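PDB 5YSC: vitamin B12-binding protein, which binds vitamin B12 in the periplasm and probably delivers it to the BtuC subunits of the BtuCDF ABC transporter for import. Local coordinates for residues Arg141-Ile155 with Leu255-Gln269. Numbering follows the deposited sequence.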
loop_
_atom_site.group_PDB
_atom_site.type_symbol
_atom_site.label_atom_id
_atom_site.label_comp_id
_atom_site.label_asym_id
_atom_site.label_seq_id
_atom_site.Cartn_x
_atom_site.Cartn_y
_atom_site.Cartn_z
ATOM N N ARG A 141 -2.098 17.752 -2.692
ATOM C CA ARG A 141 -2.881 17.220 -1.574
ATOM C C ARG A 141 -1.968 16.670 -0.484
ATOM O O ARG A 141 -2.249 16.813 0.708
ATOM C CB ARG A 141 -3.857 16.143 -2.059
ATOM C CG ARG A 141 -4.758 15.627 -0.950
ATOM C CD ARG A 141 -5.786 14.642 -1.448
ATOM N NE ARG A 141 -6.572 14.122 -0.321
ATOM C CZ ARG A 141 -7.268 12.981 -0.335
ATOM N NH1 ARG A 141 -7.295 12.197 -1.403
ATOM N NH2 ARG A 141 -7.918 12.588 0.736
ATOM N N LEU A 142 -0.847 16.048 -0.866
ATOM C CA LEU A 142 0.068 15.538 0.136
ATOM C C LEU A 142 0.632 16.678 0.961
ATOM O O LEU A 142 0.785 16.555 2.177
ATOM C CB LEU A 142 1.207 14.745 -0.522
ATOM C CG LEU A 142 2.310 14.237 0.418
ATOM C CD1 LEU A 142 1.817 13.360 1.523
ATOM C CD2 LEU A 142 3.322 13.438 -0.392
ATOM N N GLN A 143 0.923 17.794 0.296
ATOM C CA GLN A 143 1.363 19.000 0.988
ATOM C C GLN A 143 0.282 19.495 1.938
ATOM O O GLN A 143 0.558 19.847 3.092
ATOM C CB GLN A 143 1.713 20.070 -0.039
ATOM C CG GLN A 143 1.994 21.453 0.519
ATOM C CD GLN A 143 3.142 21.485 1.497
ATOM O OE1 GLN A 143 4.065 20.663 1.439
ATOM N NE2 GLN A 143 3.097 22.448 2.411
ATOM N N ASP A 144 -0.958 19.524 1.463
ATOM C CA ASP A 144 -2.048 19.956 2.327
ATOM C C ASP A 144 -2.141 19.070 3.556
ATOM O O ASP A 144 -2.301 19.561 4.679
ATOM C CB ASP A 144 -3.367 19.938 1.554
ATOM C CG ASP A 144 -3.432 20.979 0.451
ATOM O OD1 ASP A 144 -2.666 21.970 0.504
ATOM O OD2 ASP A 144 -4.243 20.788 -0.486
ATOM N N LEU A 145 -2.054 17.749 3.366
ATOM C CA LEU A 145 -2.178 16.850 4.504
ATOM C C LEU A 145 -1.026 17.018 5.483
ATOM O O LEU A 145 -1.233 16.965 6.700
ATOM C CB LEU A 145 -2.270 15.414 4.020
ATOM C CG LEU A 145 -3.548 15.060 3.282
ATOM C CD1 LEU A 145 -3.371 13.732 2.532
ATOM C CD2 LEU A 145 -4.722 14.984 4.270
ATOM N N ARG A 146 0.205 17.180 4.980
ATOM C CA ARG A 146 1.334 17.361 5.882
ATOM C C ARG A 146 1.112 18.598 6.747
ATOM O O ARG A 146 1.293 18.559 7.966
ATOM C CB ARG A 146 2.639 17.456 5.076
ATOM C CG ARG A 146 3.093 16.129 4.430
ATOM C CD ARG A 146 4.352 16.264 3.568
ATOM N NE ARG A 146 4.985 14.955 3.387
ATOM C CZ ARG A 146 5.630 14.562 2.295
ATOM N NH1 ARG A 146 5.786 15.390 1.275
ATOM N NH2 ARG A 146 6.139 13.340 2.249
ATOM N N THR A 147 0.655 19.689 6.134
ATOM C CA THR A 147 0.356 20.895 6.900
ATOM C C THR A 147 -0.740 20.625 7.922
ATOM O O THR A 147 -0.597 20.941 9.108
ATOM C CB THR A 147 -0.059 22.016 5.945
ATOM O OG1 THR A 147 1.016 22.304 5.023
ATOM C CG2 THR A 147 -0.436 23.275 6.733
ATOM N N GLN A 148 -1.829 20.001 7.484
ATOM C CA GLN A 148 -3.015 19.881 8.323
ATOM C C GLN A 148 -2.773 19.019 9.551
ATOM O O GLN A 148 -3.382 19.258 10.601
ATOM C CB GLN A 148 -4.173 19.309 7.498
ATOM C CG GLN A 148 -5.469 19.086 8.278
ATOM C CD GLN A 148 -6.587 18.602 7.378
ATOM O OE1 GLN A 148 -6.482 18.652 6.152
ATOM N NE2 GLN A 148 -7.660 18.122 7.982
ATOM N N TYR A 149 -1.924 18.003 9.449
ATOM C CA TYR A 149 -1.775 17.013 10.516
ATOM C C TYR A 149 -0.424 17.123 11.211
ATOM O O TYR A 149 0.076 16.154 11.796
ATOM C CB TYR A 149 -1.999 15.598 9.977
ATOM C CG TYR A 149 -3.444 15.393 9.652
ATOM C CD1 TYR A 149 -4.395 15.457 10.654
ATOM C CD2 TYR A 149 -3.870 15.218 8.344
ATOM C CE1 TYR A 149 -5.741 15.313 10.373
ATOM C CE2 TYR A 149 -5.213 15.070 8.050
ATOM C CZ TYR A 149 -6.139 15.115 9.080
ATOM O OH TYR A 149 -7.476 14.963 8.800
ATOM N N ALA A 150 0.164 18.316 11.165
ATOM C CA ALA A 150 1.426 18.545 11.853
ATOM C C ALA A 150 1.229 18.492 13.360
ATOM O O ALA A 150 2.006 17.850 14.083
ATOM C CB ALA A 150 1.990 19.894 11.418
ATOM N N SER A 151 0.152 19.122 13.840
ATOM C CA SER A 151 -0.085 19.261 15.273
ATOM C C SER A 151 -0.148 17.918 15.983
ATOM O O SER A 151 0.044 17.872 17.207
ATOM C CB SER A 151 -1.379 20.038 15.527
ATOM O OG SER A 151 -2.165 20.111 14.349
ATOM N N ASN A 152 -0.418 16.829 15.259
ATOM C CA ASN A 152 -0.427 15.519 15.893
ATOM C C ASN A 152 0.882 15.313 16.650
ATOM O O ASN A 152 1.960 15.702 16.187
ATOM C CB ASN A 152 -0.620 14.398 14.865
ATOM C CG ASN A 152 -2.028 14.369 14.268
ATOM O OD1 ASN A 152 -2.779 15.340 14.364
ATOM N ND2 ASN A 152 -2.386 13.242 13.655
ATOM N N GLN A 153 0.769 14.716 17.834
ATOM C CA GLN A 153 1.883 14.331 18.675
ATOM C C GLN A 153 2.171 12.860 18.485
ATOM O O GLN A 153 1.303 12.106 18.043
ATOM C CB GLN A 153 1.577 14.587 20.155
ATOM C CG GLN A 153 1.329 16.045 20.518
ATOM C CD GLN A 153 2.540 16.681 21.168
ATOM O OE1 GLN A 153 3.029 16.207 22.199
ATOM N NE2 GLN A 153 3.042 17.749 20.563
ATOM N N PRO A 154 3.369 12.409 18.852
ATOM C CA PRO A 154 3.726 10.999 18.661
ATOM C C PRO A 154 2.802 10.065 19.415
ATOM O O PRO A 154 2.591 10.200 20.622
ATOM C CB PRO A 154 5.152 10.917 19.209
ATOM C CG PRO A 154 5.667 12.302 19.085
ATOM C CD PRO A 154 4.511 13.186 19.370
ATOM N N ILE A 155 2.265 9.100 18.683
ATOM C CA ILE A 155 1.419 8.077 19.263
ATOM C C ILE A 155 1.958 6.710 18.889
ATOM O O ILE A 155 2.277 6.467 17.737
ATOM C CB ILE A 155 -0.022 8.180 18.748
ATOM C CG1 ILE A 155 -0.604 9.560 19.040
ATOM C CG2 ILE A 155 -0.872 7.097 19.366
ATOM C CD1 ILE A 155 -1.107 9.709 20.437
ATOM N N LEU A 255 -3.837 8.806 -0.088
ATOM C CA LEU A 255 -4.097 10.038 0.641
ATOM C C LEU A 255 -5.408 9.981 1.431
ATOM O O LEU A 255 -5.505 10.641 2.466
ATOM C CB LEU A 255 -4.063 11.215 -0.313
ATOM C CG LEU A 255 -2.686 11.350 -0.972
ATOM C CD1 LEU A 255 -2.679 12.620 -1.839
ATOM C CD2 LEU A 255 -1.511 11.340 -0.004
ATOM N N ASP A 256 -6.383 9.137 1.040
ATOM C CA ASP A 256 -7.503 8.869 1.944
ATOM C C ASP A 256 -7.070 8.027 3.144
ATOM O O ASP A 256 -7.565 8.214 4.254
ATOM C CB ASP A 256 -8.657 8.164 1.214
ATOM C CG ASP A 256 -9.468 9.120 0.318
ATOM O OD1 ASP A 256 -9.550 10.328 0.636
ATOM O OD2 ASP A 256 -9.986 8.698 -0.709
ATOM N N ALA A 257 -6.133 7.102 2.967
ATOM C CA ALA A 257 -5.588 6.437 4.137
ATOM C C ALA A 257 -4.858 7.410 5.054
ATOM O O ALA A 257 -4.920 7.263 6.275
ATOM C CB ALA A 257 -4.627 5.323 3.734
ATOM N N VAL A 258 -4.084 8.345 4.487
ATOM C CA VAL A 258 -3.460 9.381 5.305
ATOM C C VAL A 258 -4.510 10.107 6.124
ATOM O O VAL A 258 -4.377 10.262 7.338
ATOM C CB VAL A 258 -2.644 10.344 4.441
ATOM C CG1 VAL A 258 -2.236 11.564 5.245
ATOM C CG2 VAL A 258 -1.394 9.615 3.915
ATOM N N GLU A 259 -5.572 10.559 5.487
ATOM C CA GLU A 259 -6.634 11.228 6.243
ATOM C C GLU A 259 -7.192 10.316 7.345
ATOM O O GLU A 259 -7.427 10.757 8.484
ATOM C CB GLU A 259 -7.720 11.698 5.247
ATOM C CG GLU A 259 -8.349 12.989 5.552
ATOM C CD GLU A 259 -9.282 13.449 4.443
ATOM O OE1 GLU A 259 -8.785 13.847 3.352
ATOM O OE2 GLU A 259 -10.517 13.430 4.687
ATOM N N GLN A 260 -7.460 9.048 7.025
ATOM C CA GLN A 260 -8.099 8.152 7.994
ATOM C C GLN A 260 -7.178 7.912 9.178
ATOM O O GLN A 260 -7.583 8.033 10.341
ATOM C CB GLN A 260 -8.466 6.817 7.319
ATOM C CG GLN A 260 -9.250 5.869 8.214
ATOM C CD GLN A 260 -9.599 4.571 7.553
ATOM O OE1 GLN A 260 -8.770 3.929 6.912
ATOM N NE2 GLN A 260 -10.845 4.161 7.725
ATOM N N VAL A 261 -5.923 7.556 8.881
ATOM C CA VAL A 261 -4.938 7.299 9.920
ATOM C C VAL A 261 -4.723 8.530 10.779
ATOM O O VAL A 261 -4.762 8.456 12.016
ATOM C CB VAL A 261 -3.606 6.828 9.295
ATOM C CG1 VAL A 261 -2.448 6.888 10.325
ATOM C CG2 VAL A 261 -3.819 5.444 8.803
ATOM N N CYS A 262 -4.491 9.671 10.122
ATOM C CA CYS A 262 -4.184 10.922 10.808
ATOM C C CYS A 262 -5.352 11.408 11.652
ATOM O O CYS A 262 -5.157 11.942 12.757
ATOM C CB CYS A 262 -3.815 11.973 9.788
ATOM S SG CYS A 262 -2.123 12.010 9.220
ATOM N N THR A 263 -6.572 11.244 11.156
ATOM C CA THR A 263 -7.732 11.611 11.969
ATOM C C THR A 263 -7.808 10.764 13.234
ATOM O O THR A 263 -8.039 11.283 14.327
ATOM C CB THR A 263 -9.017 11.482 11.150
ATOM O OG1 THR A 263 -9.020 12.451 10.097
ATOM C CG2 THR A 263 -10.282 11.663 12.069
ATOM N N TYR A 264 -7.596 9.451 13.110
ATOM C CA TYR A 264 -7.609 8.569 14.272
ATOM C C TYR A 264 -6.470 8.867 15.247
ATOM O O TYR A 264 -6.675 8.855 16.469
ATOM C CB TYR A 264 -7.536 7.109 13.825
ATOM C CG TYR A 264 -8.874 6.503 13.428
ATOM C CD1 TYR A 264 -9.984 6.620 14.270
ATOM C CD2 TYR A 264 -9.031 5.772 12.243
ATOM C CE1 TYR A 264 -11.206 6.070 13.943
ATOM C CE2 TYR A 264 -10.269 5.218 11.912
ATOM C CZ TYR A 264 -11.343 5.368 12.768
ATOM O OH TYR A 264 -12.572 4.846 12.467
ATOM N N LEU A 265 -5.240 9.054 14.749
ATOM C CA LEU A 265 -4.158 9.431 15.652
ATOM C C LEU A 265 -4.397 10.785 16.287
ATOM O O LEU A 265 -3.931 11.014 17.411
ATOM C CB LEU A 265 -2.829 9.396 14.904
ATOM C CG LEU A 265 -1.988 8.134 15.103
ATOM C CD1 LEU A 265 -2.761 6.884 15.478
ATOM C CD2 LEU A 265 -1.067 7.874 13.897
ATOM N N LYS A 266 -5.129 11.682 15.614
ATOM C CA LYS A 266 -5.534 12.932 16.267
ATOM C C LYS A 266 -6.483 12.676 17.425
ATOM O O LYS A 266 -6.290 13.205 18.526
ATOM C CB LYS A 266 -6.182 13.867 15.262
ATOM C CG LYS A 266 -6.428 15.239 15.795
ATOM C CD LYS A 266 -7.109 16.051 14.760
ATOM C CE LYS A 266 -7.239 17.461 15.182
ATOM N NZ LYS A 266 -8.116 18.217 14.235
ATOM N N ILE A 267 -7.528 11.873 17.192
ATOM C CA ILE A 267 -8.443 11.490 18.270
ATOM C C ILE A 267 -7.681 10.923 19.454
ATOM O O ILE A 267 -8.010 11.195 20.617
ATOM C CB ILE A 267 -9.503 10.511 17.739
ATOM C CG1 ILE A 267 -10.374 11.228 16.705
ATOM C CG2 ILE A 267 -10.362 9.981 18.848
ATOM C CD1 ILE A 267 -11.316 10.334 15.929
ATOM N N ALA A 268 -6.653 10.105 19.180
ATOM C CA ALA A 268 -5.903 9.389 20.209
ATOM C C ALA A 268 -5.149 10.308 21.153
ATOM O O ALA A 268 -4.584 9.838 22.152
ATOM C CB ALA A 268 -4.924 8.417 19.530
ATOM N N GLN A 269 -5.100 11.588 20.844
ATOM C CA GLN A 269 -4.543 12.557 21.761
ATOM C C GLN A 269 -5.495 12.873 22.896
ATOM O O GLN A 269 -5.093 13.584 23.820
ATOM C CB GLN A 269 -4.209 13.846 21.028
ATOM C CG GLN A 269 -3.458 13.667 19.733
ATOM C CD GLN A 269 -2.164 14.419 19.762
ATOM O OE1 GLN A 269 -1.298 14.115 20.589
ATOM N NE2 GLN A 269 -2.029 15.445 18.899
HETATM O O HOH W 1 -8.996 10.191 -3.005
HETATM O O HOH W 2 -7.096 15.977 2.214
#
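The last turns of helix 128-148, from Arg141, run almost parallel to the helix that carries Leu255; the axes of segments 141-148 and 255-267 lie 8° apart and approach to 10.7 Å, and from Tyr149 on, segment 141-155 leaves its helix and crosses helix 255-267. Arg141 extends fully, CG anti to the backbone N (chi1 -176°), running alongside Leu255 in the opposite sense, so that Leu255 CB lies over one guanidinium face. Arg141 NH2 serves both acids, reaching Asp256 OD1 at 2.8 Å in a nearly straight bond (173°) and Glu259 OE1 at 3.0 Å. Both acceptors lie close to the guanidinium plane, yet each oxygen is met from above its own carboxylate plane. A water joins Arg141 NE to Glu259 OE1, helping to fix the group's rotation. Next along the helix pair, Leu145 CD1 packs on Val258 CG1 at 3.7 Å. The Tyr149 ring makes a CH-pi contact, Cys262 CB 3.5 Å from the centroid of the Tyr149 ring, while Gln148 CG covers the other face. Asn152 ND2 donates to Cys262 O (3.2 Å), which also accepts the helical bond from Lys266 N. Ile155 then rests on Leu265 and Ala268. Cys262 is disulfide-bonded to Cys182, just after helix 176-181. Helix 128-148, which links the two lobes in this family of periplasmic binding proteins, thus lies along the C-terminal helix before the chain enters strand 155-159, beside strand 210-213.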